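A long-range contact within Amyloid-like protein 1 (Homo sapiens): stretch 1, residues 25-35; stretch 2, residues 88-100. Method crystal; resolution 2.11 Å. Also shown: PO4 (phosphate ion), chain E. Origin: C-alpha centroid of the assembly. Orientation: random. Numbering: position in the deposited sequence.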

ATOM      1  N   SER B  25     -14.236   0.872  11.475  1.00 35.13           N
ATOM      2  CA  SER B  25     -12.893   0.990  12.035  1.00 40.09           C
ATOM      3  C   SER B  25     -12.056   2.010  11.267  1.00 39.63           C
ATOM      4  O   SER B  25     -12.333   2.295  10.103  1.00 44.89           O
ATOM      5  CB  SER B  25     -12.189  -0.378  12.025  1.00 40.52           C
ATOM      6  OG  SER B  25     -11.864  -0.795  10.708  1.00 44.50           O
ATOM      7  N   GLU B  26     -11.047   2.565  11.933  1.00 42.91           N
ATOM      8  CA  GLU B  26     -10.159   3.548  11.328  1.00 36.87           C
ATOM      9  C   GLU B  26      -9.554   2.968  10.057  1.00 37.04           C
ATOM     10  O   GLU B  26      -9.467   3.644   9.032  1.00 40.20           O
ATOM     11  CB  GLU B  26      -9.049   3.915  12.317  1.00 38.22           C
ATOM     12  CG  GLU B  26      -7.835   4.647  11.719  1.00 38.90           C
ATOM     13  CD  GLU B  26      -8.211   5.874  10.893  1.00 46.68           C
ATOM     14  OE1 GLU B  26      -9.309   6.436  11.118  1.00 33.25           O
ATOM     15  OE2 GLU B  26      -7.396   6.284  10.029  1.00 34.85           O
ATOM     16  N   HIS B  27      -9.157   1.704  10.133  1.00 30.49           N
ATOM     17  CA  HIS B  27      -8.556   1.022   9.000  1.00 39.61           C
ATOM     18  C   HIS B  27      -9.485   0.953   7.792  1.00 37.14           C
ATOM     19  O   HIS B  27      -9.113   1.387   6.709  1.00 39.01           O
ATOM     20  CB  HIS B  27      -8.121  -0.392   9.392  1.00 45.84           C
ATOM     21  CG  HIS B  27      -7.452  -1.144   8.281  1.00 62.35           C
ATOM     22  ND1 HIS B  27      -6.315  -0.686   7.651  1.00 66.77           N
ATOM     23  CD2 HIS B  27      -7.768  -2.316   7.682  1.00 63.17           C
ATOM     24  CE1 HIS B  27      -5.959  -1.543   6.709  1.00 69.22           C
ATOM     25  NE2 HIS B  27      -6.825  -2.541   6.708  1.00 72.32           N
ATOM     26  N   GLU B  28     -10.685   0.414   7.952  1.00 34.51           N
ATOM     27  CA  GLU B  28     -11.572   0.339   6.803  1.00 40.97           C
ATOM     28  C   GLU B  28     -11.977   1.748   6.342  1.00 37.05           C
ATOM     29  O   GLU B  28     -12.045   2.006   5.140  1.00 41.18           O
ATOM     30  CB  GLU B  28     -12.815  -0.489   7.135  1.00 30.51           C
ATOM     31  N   GLY B  29     -12.205   2.664   7.288  1.00 34.22           N
ATOM     32  CA  GLY B  29     -12.553   4.033   6.926  1.00 28.07           C
ATOM     33  C   GLY B  29     -11.464   4.634   6.047  1.00 29.50           C
ATOM     34  O   GLY B  29     -11.740   5.287   5.040  1.00 30.00           O
ATOM     35  N   PHE B  30     -10.212   4.390   6.421  1.00 32.61           N
ATOM     36  CA  PHE B  30      -9.050   4.878   5.677  1.00 30.82           C
ATOM     37  C   PHE B  30      -8.999   4.308   4.255  1.00 27.16           C
ATOM     38  O   PHE B  30      -8.825   5.044   3.283  1.00 30.74           O
ATOM     39  CB  PHE B  30      -7.769   4.493   6.425  1.00 25.03           C
ATOM     40  CG  PHE B  30      -6.496   4.777   5.666  1.00 32.83           C
ATOM     41  CD1 PHE B  30      -6.127   6.078   5.359  1.00 33.04           C
ATOM     42  CD2 PHE B  30      -5.665   3.737   5.271  1.00 29.35           C
ATOM     43  CE1 PHE B  30      -4.939   6.346   4.685  1.00 35.02           C
ATOM     44  CE2 PHE B  30      -4.467   3.996   4.593  1.00 49.32           C
ATOM     45  CZ  PHE B  30      -4.113   5.304   4.296  1.00 33.98           C
ATOM     46  N   LEU B  31      -9.136   2.992   4.137  1.00 30.67           N
ATOM     47  CA  LEU B  31      -9.107   2.341   2.829  1.00 36.50           C
ATOM     48  C   LEU B  31     -10.215   2.881   1.945  1.00 32.00           C
ATOM     49  O   LEU B  31     -10.004   3.195   0.780  1.00 32.14           O
ATOM     50  CB  LEU B  31      -9.275   0.833   2.989  1.00 38.02           C
ATOM     51  CG  LEU B  31      -8.021   0.067   3.395  1.00 50.82           C
ATOM     52  CD1 LEU B  31      -8.422  -1.285   3.945  1.00 60.33           C
ATOM     53  CD2 LEU B  31      -7.102  -0.090   2.197  1.00 62.78           C
ATOM     54  N   ARG B  32     -11.395   2.985   2.508  1.00 30.06           N
ATOM     55  CA  ARG B  32     -12.552   3.492   1.832  1.00 33.81           C
ATOM     56  C   ARG B  32     -12.323   4.890   1.291  1.00 32.99           C
ATOM     57  O   ARG B  32     -12.617   5.162   0.161  1.00 31.80           O
ATOM     58  CB  ARG B  32     -13.749   3.481   2.756  1.00 29.18           C
ATOM     59  CG  ARG B  32     -15.033   3.457   2.081  1.00 29.47           C
ATOM     60  N   ALA B  33     -11.770   5.745   2.122  1.00 29.88           N
ATOM     61  CA  ALA B  33     -11.479   7.105   1.716  1.00 29.37           C
ATOM     62  C   ALA B  33     -10.436   7.097   0.594  1.00 36.54           C
ATOM     63  O   ALA B  33     -10.546   7.829  -0.396  1.00 31.67           O
ATOM     64  CB  ALA B  33     -10.959   7.894   2.907  1.00 23.39           C
ATOM     65  N   LYS B  34      -9.422   6.258   0.754  1.00 28.86           N
ATOM     66  CA  LYS B  34      -8.362   6.161  -0.233  1.00 27.59           C
ATOM     67  C   LYS B  34      -8.905   5.700  -1.598  1.00 34.40           C
ATOM     68  O   LYS B  34      -8.505   6.226  -2.636  1.00 27.36           O
ATOM     69  CB  LYS B  34      -7.280   5.208   0.287  1.00 25.81           C
ATOM     70  CG  LYS B  34      -6.041   5.120  -0.568  1.00 31.32           C
ATOM     71  CD  LYS B  34      -4.941   4.309   0.133  1.00 43.44           C
ATOM     72  CE  LYS B  34      -3.827   3.945  -0.850  1.00 66.69           C
ATOM     73  NZ  LYS B  34      -2.706   3.169  -0.239  1.00 58.14           N
ATOM     74  N   MET B  35      -9.831   4.743  -1.599  1.00 31.69           N
ATOM     75  CA  MET B  35     -10.402   4.248  -2.855  1.00 28.16           C
ATOM     76  C   MET B  35     -11.311   5.305  -3.491  1.00 34.53           C
ATOM     77  O   MET B  35     -11.291   5.496  -4.706  1.00 29.51           O
ATOM     78  CB  MET B  35     -11.174   2.937  -2.617  1.00 26.01           C
ATOM     79  CG  MET B  35     -11.742   2.280  -3.891  1.00 42.57           C
ATOM     80  SD  MET B  35     -10.527   2.047  -5.252  1.00 47.34           S
ATOM     81  CE  MET B  35      -9.429   0.720  -4.557  1.00 46.14           C
ATOM     82  N   GLU B  88      -3.307  15.791  -1.470  1.00 25.25           N
ATOM     83  CA  GLU B  88      -4.433  15.056  -0.919  1.00 29.05           C
ATOM     84  C   GLU B  88      -3.991  13.734  -0.270  1.00 27.31           C
ATOM     85  O   GLU B  88      -4.439  13.392   0.826  1.00 28.69           O
ATOM     86  CB  GLU B  88      -5.424  14.799  -2.050  1.00 35.94           C
ATOM     87  CG  GLU B  88      -6.697  14.071  -1.709  1.00 42.20           C
ATOM     88  CD  GLU B  88      -7.632  14.019  -2.920  1.00 58.79           C
ATOM     89  OE1 GLU B  88      -7.216  13.493  -3.979  1.00 40.30           O
ATOM     90  OE2 GLU B  88      -8.776  14.516  -2.816  1.00 49.56           O
ATOM     91  N   ARG B  89      -3.120  12.985  -0.935  1.00 25.41           N
ATOM     92  CA  ARG B  89      -2.658  11.719  -0.364  1.00 24.82           C
ATOM     93  C   ARG B  89      -1.872  11.978   0.912  1.00 24.79           C
ATOM     94  O   ARG B  89      -1.962  11.232   1.875  1.00 27.55           O
ATOM     95  CB  ARG B  89      -1.751  10.980  -1.346  1.00 32.58           C
ATOM     96  CG  ARG B  89      -1.102   9.704  -0.770  1.00 30.17           C
ATOM     97  CD  ARG B  89      -2.158   8.695  -0.308  1.00 27.01           C
ATOM     98  NE  ARG B  89      -3.018   8.238  -1.400  1.00 29.38           N
ATOM     99  CZ  ARG B  89      -2.701   7.280  -2.274  1.00 40.80           C
ATOM    100  NH1 ARG B  89      -1.528   6.655  -2.195  1.00 29.39           N
ATOM    101  NH2 ARG B  89      -3.562   6.943  -3.225  1.00 23.56           N
ATOM    102  N   GLN B  90      -1.093  13.047   0.893  1.00 23.25           N
ATOM    103  CA  GLN B  90      -0.254  13.420   2.015  1.00 34.23           C
ATOM    104  C   GLN B  90      -1.128  13.711   3.228  1.00 34.33           C
ATOM    105  O   GLN B  90      -0.789  13.349   4.353  1.00 30.79           O
ATOM    106  CB  GLN B  90       0.565  14.649   1.640  1.00 35.12           C
ATOM    107  CG  GLN B  90       1.790  14.874   2.481  1.00 49.01           C
ATOM    108  CD  GLN B  90       2.668  15.975   1.920  1.00 84.15           C
ATOM    109  OE1 GLN B  90       3.063  15.931   0.750  1.00 89.73           O
ATOM    110  NE2 GLN B  90       2.981  16.966   2.749  1.00 77.73           N
ATOM    111  N   ARG B  91      -2.264  14.354   2.984  1.00 25.67           N
ATOM    112  CA  ARG B  91      -3.188  14.686   4.046  1.00 28.05           C
ATOM    113  C   ARG B  91      -3.872  13.423   4.583  1.00 32.52           C
ATOM    114  O   ARG B  91      -4.072  13.278   5.789  1.00 27.54           O
ATOM    115  CB  ARG B  91      -4.236  15.670   3.532  1.00 33.59           C
ATOM    116  CG  ARG B  91      -5.117  16.233   4.621  1.00 34.69           C
ATOM    117  CD  ARG B  91      -6.347  16.886   4.044  1.00 43.00           C
ATOM    118  NE  ARG B  91      -7.283  17.274   5.093  1.00 49.80           N
ATOM    119  CZ  ARG B  91      -8.553  17.597   4.871  1.00 56.50           C
ATOM    120  NH1 ARG B  91      -9.036  17.578   3.634  1.00 47.97           N
ATOM    121  NH2 ARG B  91      -9.343  17.927   5.885  1.00 48.11           N
ATOM    122  N   LEU B  92      -4.226  12.513   3.683  1.00 22.92           N
ATOM    123  CA  LEU B  92      -4.879  11.270   4.069  1.00 27.92           C
ATOM    124  C   LEU B  92      -3.931  10.392   4.896  1.00 32.16           C
ATOM    125  O   LEU B  92      -4.325   9.805   5.907  1.00 25.50           O
ATOM    126  CB  LEU B  92      -5.326  10.499   2.822  1.00 26.42           C
ATOM    127  CG  LEU B  92      -6.167   9.245   3.053  1.00 35.92           C
ATOM    128  CD1 LEU B  92      -7.558   9.638   3.530  1.00 36.03           C
ATOM    129  CD2 LEU B  92      -6.263   8.469   1.754  1.00 36.02           C
ATOM    130  N   VAL B  93      -2.685  10.310   4.456  1.00 25.40           N
ATOM    131  CA  VAL B  93      -1.678   9.510   5.139  1.00 32.73           C
ATOM    132  C   VAL B  93      -1.381  10.055   6.544  1.00 38.77           C
ATOM    133  O   VAL B  93      -1.279   9.290   7.499  1.00 33.75           O
ATOM    134  CB  VAL B  93      -0.370   9.468   4.308  1.00 27.73           C
ATOM    135  CG1 VAL B  93       0.791   8.987   5.153  1.00 38.86           C
ATOM    136  CG2 VAL B  93      -0.561   8.548   3.108  1.00 35.07           C
ATOM    137  N   GLU B  94      -1.256  11.371   6.665  1.00 34.21           N
ATOM    138  CA  GLU B  94      -0.974  11.975   7.960  1.00 34.99           C
ATOM    139  C   GLU B  94      -2.118  11.762   8.946  1.00 33.07           C
ATOM    140  O   GLU B  94      -1.894  11.437  10.112  1.00 34.14           O
ATOM    141  CB  GLU B  94      -0.702  13.472   7.809  1.00 33.34           C
ATOM    142  CG  GLU B  94      -0.285  14.142   9.114  1.00 48.42           C
ATOM    143  N   THR B  95      -3.344  11.953   8.476  1.00 34.82           N
ATOM    144  CA  THR B  95      -4.512  11.768   9.321  1.00 29.09           C
ATOM    145  C   THR B  95      -4.561  10.341   9.866  1.00 34.42           C
ATOM    146  O   THR B  95      -4.809  10.124  11.055  1.00 29.48           O
ATOM    147  CB  THR B  95      -5.798  12.056   8.538  1.00 32.53           C
ATOM    148  OG1 THR B  95      -5.817  13.435   8.162  1.00 46.02           O
ATOM    149  CG2 THR B  95      -7.023  11.746   9.371  1.00 32.21           C
ATOM    150  N   HIS B  96      -4.323   9.369   8.990  1.00 28.46           N
ATOM    151  CA  HIS B  96      -4.336   7.967   9.387  1.00 21.31           C
ATOM    152  C   HIS B  96      -3.184   7.615  10.329  1.00 25.73           C
ATOM    153  O   HIS B  96      -3.394   6.940  11.331  1.00 29.00           O
ATOM    154  CB  HIS B  96      -4.272   7.069   8.155  1.00 22.07           C
ATOM    155  CG  HIS B  96      -4.303   5.605   8.469  1.00 21.33           C
ATOM    156  ND1 HIS B  96      -5.364   5.000   9.110  1.00 34.63           N
ATOM    157  CD2 HIS B  96      -3.416   4.618   8.199  1.00 27.34           C
ATOM    158  CE1 HIS B  96      -5.133   3.703   9.215  1.00 30.62           C
ATOM    159  NE2 HIS B  96      -3.959   3.445   8.668  1.00 30.80           N
ATOM    160  N   ALA B  97      -1.971   8.060  10.015  1.00 30.05           N
ATOM    161  CA  ALA B  97      -0.835   7.749  10.872  1.00 37.31           C
ATOM    162  C   ALA B  97      -1.058   8.316  12.272  1.00 42.87           C
ATOM    163  O   ALA B  97      -0.774   7.649  13.268  1.00 38.50           O
ATOM    164  CB  ALA B  97       0.465   8.303  10.272  1.00 32.26           C
ATOM    165  N   THR B  98      -1.563   9.543  12.343  1.00 30.87           N
ATOM    166  CA  THR B  98      -1.835  10.191  13.622  1.00 37.59           C
ATOM    167  C   THR B  98      -2.823   9.412  14.486  1.00 31.91           C
ATOM    168  O   THR B  98      -2.636   9.307  15.692  1.00 42.78           O
ATOM    169  CB  THR B  98      -2.399  11.615  13.421  1.00 33.99           C
ATOM    170  OG1 THR B  98      -1.373  12.458  12.893  1.00 46.18           O
ATOM    171  CG2 THR B  98      -2.881  12.196  14.740  1.00 48.48           C
ATOM    172  N   ARG B  99      -3.871   8.876  13.867  1.00 28.96           N
ATOM    173  CA  ARG B  99      -4.889   8.111  14.581  1.00 28.36           C
ATOM    174  C   ARG B  99      -4.411   6.733  15.009  1.00 26.23           C
ATOM    175  O   ARG B  99      -4.789   6.236  16.062  1.00 26.16           O
ATOM    176  CB  ARG B  99      -6.139   7.967  13.721  1.00 25.89           C
ATOM    177  CG  ARG B  99      -6.884   9.283  13.509  1.00 38.92           C
ATOM    178  CD  ARG B  99      -8.076   9.069  12.583  1.00 38.86           C
ATOM    179  NE  ARG B  99      -8.774  10.317  12.280  1.00 32.67           N
ATOM    180  CZ  ARG B  99      -9.732  10.431  11.364  1.00 34.35           C
ATOM    181  NH1 ARG B  99     -10.107   9.368  10.652  1.00 26.58           N
ATOM    182  NH2 ARG B  99     -10.320  11.605  11.165  1.00 25.98           N
ATOM    183  N   VAL B 100      -3.590   6.105  14.181  1.00 29.06           N
ATOM    184  CA  VAL B 100      -3.058   4.791  14.516  1.00 32.26           C
ATOM    185  C   VAL B 100      -2.200   4.934  15.775  1.00 24.82           C
ATOM    186  O   VAL B 100      -2.339   4.178  16.729  1.00 25.99           O
ATOM    187  CB  VAL B 100      -2.193   4.260  13.367  1.00 32.44           C
ATOM    188  CG1 VAL B 100      -1.481   2.975  13.786  1.00 34.90           C
ATOM    189  CG2 VAL B 100      -3.069   4.010  12.151  1.00 30.24           C
TER
HETATM  190  P   PO4 E   1      -3.398   4.013  -5.334  1.00 42.78           P
HETATM  191  O1  PO4 E   1      -2.374   4.997  -4.898  1.00 36.07           O
HETATM  192  O2  PO4 E   1      -3.083   2.677  -4.754  1.00 43.41           O
HETATM  193  O3  PO4 E   1      -4.737   4.457  -4.866  1.00 40.57           O
HETATM  194  O4  PO4 E   1      -3.398   3.913  -6.817  1.00 40.47           O
HETATM  195  O   HOH W   1      -6.194   7.863  -3.157  1.00 20.71           O
HETATM  196  O   HOH W   2      -0.914   3.422  -2.469  1.00 37.99           O

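Antiparallel helices can sort their chemistry along the shared face, and this contact in amyloid-like protein 1 illustrates the principle. The helices, 26-35 and 88-100, run at 177° with axes 10.8 Å apart at closest approach. Phe30 lies beside His96, and one turn later Lys34 lies beside Leu92; together the stretches bury 510 Å².

Aromatic and apolar packing fills the middle. The Phe30 and His96 rings stack face to face, centroids 3.9 Å apart and planes only 6° from parallel. Leu92 extends this surface, its CG 3.5 Å from Phe30 CE1 and its CD1 3.9 Å from Ala33 CB.

Polar pairing closes one end, where Glu26 uses both carboxylate oxygens. Glu26 OE2 accepts a short, nearly linear hydrogen bond from His96 ND1 (2.6 Å); this oxygen lies at the edge of the imidazole, near its plane, while Phe30 stacks over one face. Glu26 OE1 forms a salt bridge with Arg99 NH1 (3.1 Å).

Like charges meet at the other end. Lys34 CE lies over the Arg89 guanidinium face, 3.8 Å from Arg89 CZ, while Lys34 NZ comes within 4.2 Å of Arg89 NH1. A phosphate, probably from the crystallisation liquor, offsets this charge: its O1 accepts from Arg89 NH2 (2.8 Å). Water 2 links Lys34 NZ to the phosphate, and water 1 bridges Lys34 O and Arg89 NH2.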